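Long-range contacts in formiminoglutamase (Trypanosoma cruzi, PDB 4MYK), which hydrolyses N-formimino-L-glutamate to L-glutamate and formamide as a manganese-dependent enzyme of the arginase family: residues 238-244 against 252-258; 145-149 against 184-190; 232-236 against 264-268. The protein carries 1 engineered substitution. All blocks are in the same frame, centred on the assembly; numbering follows the deposited sequence.

Interaction 1: residues 238-244 against 252-258. With MN (manganese (II) ion), chain C.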
loop_
_atom_site.group_PDB
_atom_site.type_symbol
_atom_site.label_atom_id
_atom_site.label_comp_id
_atom_site.label_asym_id
_atom_site.label_seq_id
_atom_site.Cartn_x
_atom_site.Cartn_y
_atom_site.Cartn_z
ATOM N N ASP A 238 4.022 7.006 12.733
ATOM C CA ASP A 238 2.614 7.026 12.339
ATOM C C ASP A 238 2.343 8.146 11.326
ATOM O O ASP A 238 1.190 8.436 10.985
ATOM C CB ASP A 238 1.673 7.074 13.552
ATOM C CG ASP A 238 1.590 8.449 14.201
ATOM O OD1 ASP A 238 1.953 9.461 13.555
ATOM O OD2 ASP A 238 1.138 8.515 15.368
ATOM N N SER A 239 3.425 8.762 10.847
ATOM C CA SER A 239 3.370 9.709 9.736
ATOM C C SER A 239 3.441 8.986 8.383
ATOM O O SER A 239 3.296 9.600 7.325
ATOM C CB SER A 239 4.521 10.697 9.846
ATOM O OG SER A 239 5.746 10.022 9.705
ATOM N N LEU A 240 3.707 7.683 8.418
ATOM C CA LEU A 240 3.676 6.857 7.211
ATOM C C LEU A 240 2.292 6.247 7.064
ATOM O O LEU A 240 1.609 5.984 8.052
ATOM C CB LEU A 240 4.697 5.721 7.289
ATOM C CG LEU A 240 6.201 5.952 7.112
ATOM C CD1 LEU A 240 6.792 6.783 8.242
ATOM C CD2 LEU A 240 6.878 4.590 7.017
ATOM N N LYS A 241 1.889 6.007 5.828
ATOM C CA LYS A 241 0.626 5.339 5.555
ATOM C C LYS A 241 0.638 3.922 6.140
ATOM O O LYS A 241 1.627 3.198 6.039
ATOM C CB LYS A 241 0.383 5.286 4.054
ATOM C CG LYS A 241 1.502 4.616 3.310
ATOM C CD LYS A 241 1.688 5.241 1.952
ATOM C CE LYS A 241 0.640 4.763 0.981
ATOM N NZ LYS A 241 0.846 5.430 -0.330
ATOM N N SER A 242 -0.478 3.537 6.748
ATOM C CA SER A 242 -0.602 2.220 7.352
ATOM C C SER A 242 -0.510 1.082 6.337
ATOM O O SER A 242 -0.329 -0.068 6.721
ATOM C CB SER A 242 -1.903 2.103 8.164
ATOM O OG SER A 242 -3.050 2.431 7.387
ATOM N N SER A 243 -0.637 1.386 5.054
ATOM C CA SER A 243 -0.425 0.351 4.048
ATOM C C SER A 243 1.030 -0.156 4.073
ATOM O O SER A 243 1.280 -1.345 3.850
ATOM C CB SER A 243 -0.817 0.837 2.649
ATOM O OG SER A 243 0.019 1.886 2.209
ATOM N N ASP A 244 1.969 0.757 4.339
ATOM C CA ASP A 244 3.394 0.434 4.530
ATOM C C ASP A 244 3.765 0.220 6.000
ATOM O O ASP A 244 4.646 -0.580 6.325
ATOM C CB ASP A 244 4.282 1.563 4.000
ATOM C CG ASP A 244 4.385 1.563 2.513
ATOM O OD1 ASP A 244 4.190 0.491 1.913
ATOM O OD2 ASP A 244 4.662 2.635 1.947
ATOM N N ALA A 252 -2.139 5.408 10.221
ATOM C CA ALA A 252 -2.495 6.482 9.304
ATOM C C ALA A 252 -3.139 5.936 8.043
ATOM O O ALA A 252 -2.638 4.974 7.453
ATOM C CB ALA A 252 -1.261 7.307 8.950
ATOM N N ALA A 253 -4.243 6.557 7.627
ATOM C CA ALA A 253 -4.884 6.187 6.374
ATOM C C ALA A 253 -4.037 6.639 5.188
ATOM O O ALA A 253 -3.746 5.846 4.288
ATOM C CB ALA A 253 -6.287 6.755 6.293
ATOM N N VAL A 254 -3.659 7.915 5.188
ATOM C CA VAL A 254 -2.694 8.435 4.221
ATOM C C VAL A 254 -1.427 8.868 4.955
ATOM O O VAL A 254 -1.410 8.950 6.192
ATOM C CB VAL A 254 -3.245 9.623 3.396
ATOM C CG1 VAL A 254 -4.301 9.161 2.419
ATOM C CG2 VAL A 254 -3.796 10.705 4.305
ATOM N N GLY A 255 -0.375 9.146 4.186
ATOM C CA GLY A 255 0.891 9.559 4.753
ATOM C C GLY A 255 2.090 9.108 3.940
ATOM O O GLY A 255 1.963 8.637 2.810
ATOM N N LEU A 256 3.267 9.257 4.531
ATOM C CA LEU A 256 4.515 9.010 3.837
ATOM C C LEU A 256 4.646 7.548 3.450
ATOM O O LEU A 256 4.240 6.666 4.195
ATOM C CB LEU A 256 5.698 9.436 4.715
ATOM C CG LEU A 256 5.800 10.923 5.093
ATOM C CD1 LEU A 256 6.882 11.114 6.118
ATOM C CD2 LEU A 256 6.040 11.816 3.860
ATOM N N SER A 257 5.219 7.283 2.288
ATOM C CA SER A 257 5.490 5.904 1.933
ATOM C C SER A 257 6.795 5.462 2.598
ATOM O O SER A 257 7.584 6.286 3.070
ATOM C CB SER A 257 5.571 5.737 0.417
ATOM O OG SER A 257 6.701 6.403 -0.108
ATOM N N ALA A 258 7.014 4.156 2.645
ATOM C CA ALA A 258 8.242 3.629 3.217
ATOM C C ALA A 258 9.476 4.170 2.474
ATOM O O ALA A 258 10.441 4.583 3.109
ATOM C CB ALA A 258 8.215 2.069 3.243
HETATM MN MN MN C . 1.646 10.832 15.382
HETATM O O HOH W 1 0.443 4.443 10.064
HETATM O O HOH W 2 -2.974 3.143 3.934
HETATM O O HOH W 3 1.202 11.466 17.656
#
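Two runs of one loop, 238-244 and 252-258, are tied together mainly through backbone atoms. Leu-256 N donates to Ser-239 O at 2.8 Å. Lys-241 N donates to Leu-256 O at 2.9 Å. Leu-256 thus forms a single beta bridge with Leu-240, their CA atoms 4.1 Å apart. Gly-255 permits this approach: at its backbone angles a CB would jam against the preceding carbonyl and lie 2.6 Å from Ser-239 O. Further along, Ala-252 O accepts twice from Ser-242, from N at 2.7 Å and OG at 2.6 Å; the same OG is also bonded to Arg-290 of the second subunit. Water 1 accepts from Ala-252 N and donates to Leu-240 O, both at 2.8 Å. Asp-244 N bonds to Lys-241 O at 3.0 Å, and Asp-244 OD2 receives Ala-258 N at 2.9 Å, at the first turn of helix 258-270. Ser-257 is the N-cap of that helix, and its own N donates to Glu-260 OE1. Ser-239 OG turns back to Asp-236 O, while Asp-238 O accepts from Ser-147 OG. Leu-240 CG meets Leu-256 CB at 4.3 Å, and both leucines rest on Phe-235. Asp-238 grips manganese through OD1 at 2.3 Å and OD2 at 2.4 Å, and water 3 fills another position at 2.4 Å. Asp-236, Asp-146 and His-148 complete the protein ligands of this ion, and the Asp-236/Asp-238 pair just after a strand is the DxD metal motif of the binuclear manganese site in arginase-like enzymes.

Interaction 2: residues 145-149 against 184-190. With MN (manganese (II) ion), chain C.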
loop_
_atom_site.group_PDB
_atom_site.type_symbol
_atom_site.label_atom_id
_atom_site.label_comp_id
_atom_site.label_asym_id
_atom_site.label_seq_id
_atom_site.Cartn_x
_atom_site.Cartn_y
_atom_site.Cartn_z
ATOM N N VAL A 145 8.359 15.161 12.403
ATOM C CA VAL A 145 7.720 14.368 11.355
ATOM C C VAL A 145 6.598 13.556 11.995
ATOM O O VAL A 145 6.855 12.625 12.778
ATOM C CB VAL A 145 8.712 13.397 10.663
ATOM C CG1 VAL A 145 8.011 12.625 9.519
ATOM C CG2 VAL A 145 9.936 14.156 10.151
ATOM N N ASP A 146 5.360 13.909 11.662
ATOM C CA ASP A 146 4.229 13.425 12.420
ATOM C C ASP A 146 2.960 13.791 11.682
ATOM O O ASP A 146 2.810 14.928 11.243
ATOM C CB ASP A 146 4.249 14.085 13.794
ATOM C CG ASP A 146 3.366 13.396 14.782
ATOM O OD1 ASP A 146 2.569 12.527 14.372
ATOM O OD2 ASP A 146 3.479 13.727 15.974
ATOM N N SER A 147 2.057 12.821 11.531
ATOM C CA SER A 147 0.759 13.076 10.903
ATOM C C SER A 147 -0.105 13.883 11.859
ATOM O O SER A 147 -1.130 14.443 11.479
ATOM C CB SER A 147 0.060 11.771 10.508
ATOM O OG SER A 147 -0.234 10.958 11.629
ATOM N N HIS A 148 0.336 13.926 13.111
ATOM C CA HIS A 148 -0.368 14.627 14.171
ATOM C C HIS A 148 0.354 15.925 14.525
ATOM O O HIS A 148 1.579 16.041 14.421
ATOM C CB HIS A 148 -0.522 13.742 15.422
ATOM C CG HIS A 148 -1.231 12.448 15.165
ATOM N ND1 HIS A 148 -0.578 11.237 15.126
ATOM C CD2 HIS A 148 -2.535 12.179 14.917
ATOM C CE1 HIS A 148 -1.448 10.275 14.869
ATOM N NE2 HIS A 148 -2.644 10.821 14.733
ATOM N N LEU A 149 -0.443 16.905 14.922
ATOM C CA LEU A 149 0.047 18.160 15.443
ATOM C C LEU A 149 -0.732 18.378 16.735
ATOM O O LEU A 149 -1.787 19.013 16.742
ATOM C CB LEU A 149 -0.181 19.267 14.409
ATOM C CG LEU A 149 -0.436 20.724 14.784
ATOM C CD1 LEU A 149 0.361 21.170 16.009
ATOM C CD2 LEU A 149 -0.145 21.601 13.566
ATOM N N ALA A 184 4.791 16.928 7.466
ATOM C CA ALA A 184 3.865 15.895 6.996
ATOM C C ALA A 184 2.677 15.722 7.927
ATOM O O ALA A 184 2.132 14.630 8.056
ATOM C CB ALA A 184 4.581 14.568 6.813
ATOM N N CYS A 185 2.285 16.804 8.584
ATOM C CA CYS A 185 1.075 16.797 9.385
ATOM C C CYS A 185 -0.167 16.782 8.478
ATOM O O CYS A 185 -0.116 17.219 7.325
ATOM C CB CYS A 185 1.063 17.990 10.348
ATOM S SG CYS A 185 1.487 19.560 9.574
ATOM N N GLN A 186 -1.272 16.270 9.014
ATOM C CA GLN A 186 -2.488 16.044 8.238
ATOM C C GLN A 186 -3.666 16.910 8.729
ATOM O O GLN A 186 -4.063 16.807 9.886
ATOM C CB GLN A 186 -2.835 14.550 8.247
ATOM C CG GLN A 186 -1.790 13.732 7.519
ATOM C CD GLN A 186 -2.142 12.265 7.405
ATOM O OE1 GLN A 186 -3.309 11.891 7.423
ATOM N NE2 GLN A 186 -1.128 11.425 7.285
ATOM N N GLY A 187 -4.211 17.757 7.850
ATOM C CA GLY A 187 -5.281 18.677 8.213
ATOM C C GLY A 187 -6.561 18.051 8.765
ATOM O O GLY A 187 -7.356 18.715 9.431
ATOM N N SER A 188 -6.760 16.768 8.492
ATOM C CA SER A 188 -7.917 16.029 8.996
ATOM C C SER A 188 -7.737 15.603 10.448
ATOM O O SER A 188 -8.664 15.085 11.072
ATOM C CB SER A 188 -8.122 14.783 8.149
ATOM O OG SER A 188 -6.880 14.128 7.975
ATOM N N GLN A 189 -6.533 15.820 10.963
ATOM C CA GLN A 189 -6.131 15.374 12.290
ATOM C C GLN A 189 -5.467 16.482 13.087
ATOM O O GLN A 189 -4.768 16.193 14.057
ATOM C CB GLN A 189 -5.096 14.253 12.177
ATOM C CG GLN A 189 -5.626 12.915 11.755
ATOM C CD GLN A 189 -4.767 11.799 12.292
ATOM O OE1 GLN A 189 -5.268 10.869 12.928
ATOM N NE2 GLN A 189 -3.454 11.898 12.066
ATOM N N CYS A 190 -5.641 17.734 12.678
ATOM C CA CYS A 190 -4.990 18.822 13.392
ATOM C C CYS A 190 -5.944 19.943 13.818
ATOM O O CYS A 190 -6.516 20.655 12.990
ATOM C CB CYS A 190 -3.777 19.335 12.607
ATOM S SG CYS A 190 -2.471 18.057 12.424
HETATM MN MN MN C . 1.646 10.832 15.382
HETATM O O HOH W 4 -3.341 16.402 16.038
HETATM O O HOH W 3 1.202 11.466 17.656
#
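This is a buried loop-to-loop contact at the C-terminal ends of the strands of the parallel sheet in the arginase/deacetylase alpha/beta fold, where the neighbouring strands 141-145 and 180-185 run out and metal ligands begin. Asp-146 OD1 binds manganese at 2.2 Å and also accepts from His-148 N at 2.9 Å, an Asx turn; His-148 ND1 binds the same ion at 2.3 Å. Behind this turn, Gln-186 N donates to Ser-147 O at 3.1 Å, and Gln-189 NE2 adds a weak, long bond of 3.5 Å to Ser-147 O. CA-H...O contacts, Cys-185 CA to Asp-146 O at 3.2 Å and Ser-147 CA to Ala-184 O at 3.5 Å, accompany the close approach of the two segments. Gln-186 NE2 reaches Val-254 O, and Gly-187 N bonds to Glu-73 of the second subunit. Water 4 accepts from Leu-149 N at 3.1 Å and donates to Gln-189 O at 2.5 Å; nearby, Leu-149 CB packs 3.3 Å from Cys-190 SG.

Interaction 3: residues 232-236 against 264-268. With MN (manganese (II) ion), chain C.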
loop_
_atom_site.group_PDB
_atom_site.type_symbol
_atom_site.label_atom_id
_atom_site.label_comp_id
_atom_site.label_asym_id
_atom_site.label_seq_id
_atom_site.Cartn_x
_atom_site.Cartn_y
_atom_site.Cartn_z
ATOM N N PHE A 232 17.299 18.522 15.786
ATOM C CA PHE A 232 16.749 17.303 16.367
ATOM C C PHE A 232 15.775 16.722 15.342
ATOM O O PHE A 232 14.742 17.333 15.050
ATOM C CB PHE A 232 16.033 17.657 17.682
ATOM C CG PHE A 232 15.226 16.540 18.272
ATOM C CD1 PHE A 232 15.468 15.213 17.936
ATOM C CD2 PHE A 232 14.221 16.814 19.185
ATOM C CE1 PHE A 232 14.712 14.183 18.496
ATOM C CE2 PHE A 232 13.468 15.782 19.749
ATOM C CZ PHE A 232 13.719 14.467 19.393
ATOM N N PHE A 233 16.123 15.561 14.784
ATOM C CA PHE A 233 15.303 14.907 13.764
ATOM C C PHE A 233 14.382 13.897 14.437
ATOM O O PHE A 233 14.796 12.786 14.762
ATOM C CB PHE A 233 16.191 14.242 12.703
ATOM C CG PHE A 233 15.434 13.717 11.502
ATOM C CD1 PHE A 233 14.579 14.545 10.776
ATOM C CD2 PHE A 233 15.595 12.397 11.081
ATOM C CE1 PHE A 233 13.885 14.051 9.666
ATOM C CE2 PHE A 233 14.911 11.916 9.976
ATOM C CZ PHE A 233 14.060 12.742 9.274
ATOM N N SER A 234 13.137 14.314 14.659
ATOM C CA SER A 234 12.155 13.531 15.412
ATOM C C SER A 234 11.150 12.889 14.459
ATOM O O SER A 234 10.358 13.585 13.813
ATOM C CB SER A 234 11.421 14.420 16.424
ATOM O OG SER A 234 10.620 13.659 17.314
ATOM N N PHE A 235 11.184 11.567 14.370
ATOM C CA PHE A 235 10.391 10.864 13.365
ATOM C C PHE A 235 9.300 9.984 13.951
ATOM O O PHE A 235 9.553 8.822 14.260
ATOM C CB PHE A 235 11.289 9.997 12.487
ATOM C CG PHE A 235 10.767 9.816 11.088
ATOM C CD1 PHE A 235 9.443 9.487 10.866
ATOM C CD2 PHE A 235 11.601 9.995 9.988
ATOM C CE1 PHE A 235 8.964 9.322 9.585
ATOM C CE2 PHE A 235 11.121 9.824 8.695
ATOM C CZ PHE A 235 9.807 9.493 8.497
ATOM N N ASP A 236 8.090 10.522 14.084
ATOM C CA ASP A 236 6.943 9.709 14.485
ATOM C C ASP A 236 6.577 8.823 13.308
ATOM O O ASP A 236 6.261 9.327 12.240
ATOM C CB ASP A 236 5.756 10.591 14.870
ATOM C CG ASP A 236 4.544 9.787 15.344
ATOM O OD1 ASP A 236 4.394 8.601 14.983
ATOM O OD2 ASP A 236 3.735 10.353 16.094
ATOM N N MET A 264 14.175 10.145 3.310
ATOM C CA MET A 264 14.267 11.252 4.264
ATOM C C MET A 264 15.289 10.976 5.355
ATOM O O MET A 264 15.996 11.877 5.800
ATOM C CB MET A 264 12.915 11.525 4.918
ATOM C CG MET A 264 11.855 12.095 3.998
ATOM S SD MET A 264 10.245 12.037 4.810
ATOM C CE MET A 264 10.537 13.095 6.227
ATOM N N CYS A 265 15.345 9.728 5.805
ATOM C CA CYS A 265 16.338 9.321 6.793
ATOM C C CYS A 265 17.770 9.405 6.241
ATOM O O CYS A 265 18.683 9.820 6.949
ATOM C CB CYS A 265 16.025 7.924 7.330
ATOM S SG CYS A 265 14.618 7.939 8.445
ATOM N N PHE A 266 17.945 9.033 4.973
ATOM C CA PHE A 266 19.237 9.185 4.314
ATOM C C PHE A 266 19.672 10.658 4.263
ATOM O O PHE A 266 20.826 10.981 4.552
ATOM C CB PHE A 266 19.203 8.598 2.909
ATOM C CG PHE A 266 20.566 8.490 2.262
ATOM C CD1 PHE A 266 21.126 9.571 1.598
ATOM C CD2 PHE A 266 21.284 7.306 2.320
ATOM C CE1 PHE A 266 22.381 9.467 1.004
ATOM C CE2 PHE A 266 22.533 7.198 1.729
ATOM C CZ PHE A 266 23.084 8.277 1.075
ATOM N N LEU A 267 18.754 11.548 3.893
ATOM C CA LEU A 267 19.066 12.976 3.853
ATOM C C LEU A 267 19.520 13.445 5.230
ATOM O O LEU A 267 20.580 14.046 5.363
ATOM C CB LEU A 267 17.859 13.799 3.365
ATOM C CG LEU A 267 17.949 15.336 3.332
ATOM C CD1 LEU A 267 19.026 15.820 2.377
ATOM C CD2 LEU A 267 16.594 15.937 2.956
ATOM N N ALA A 268 18.712 13.152 6.247
ATOM C CA ALA A 268 19.021 13.512 7.624
ATOM C C ALA A 268 20.422 13.046 8.018
ATOM O O ALA A 268 21.181 13.776 8.663
ATOM C CB ALA A 268 17.970 12.923 8.566
HETATM MN MN MN C . 1.646 10.832 15.382
HETATM O O HOH W 3 1.202 11.466 17.656
#
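Strand 232-236 and helix segment 264-268 run nearly antiparallel, 165° between their N-to-C directions, and the axes of these short segments come within 10.8 Å. That spacing leaves room for one layer of side chains, and the backbones stay well separated: the nearest CA pair, Phe-233 and Ala-268, is 7.3 Å apart. Phe-233 and Phe-235 point toward the helix and supply the whole strand side of the contact. Ala-268 CB lies over one face of the Phe-233 ring, 3.7 Å from its centroid, a CH-pi contact, while Cys-265 SG sits at the edge of that ring, 4.3 Å from Phe-233 CE2. The same sulfur approaches Phe-235 obliquely, 4.0 Å from CD2 of that ring, so one sulfur touches both phenylalanines. Met-264 CE reaches Phe-235 CE2 at 4.1 Å. Asp-236, out of reach of 264-268, binds manganese through OD2 at 2.3 Å at the strand's end. The pair forms the first half of the beta-alpha-beta crossover from strand 231-236 through helix 258-270 to strand 274-280; strands 274-280 and 141-145 flank the strand in the sheet, and helix 216-227 packs against Met-264 and Leu-267.

All three interactions supply ligands to one manganese ion: Asp-238 from interaction 1, Asp-146 and His-148 from interaction 2, and Asp-236 from interaction 3, with water 3 common to them. Asp-146 and Asp-236 also reach the second manganese, where Asn-122 joins them. Interaction 1 is nested in the loop closed by interaction 3, and Leu-240 CD1 packs 3.6 Å from Phe-235 CE1. Interactions 2 and 3 share the sheet through Val-145 O to Asp-236 N at 2.8 Å, probably a hydrogen bond. Interactions 1 and 2, centres 12 Å apart, are joined by probable hydrogen bonds from Gln-186 NE2 to Val-254 O (2.7 Å) and Ser-147 OG to Asp-238 O (3.0 Å).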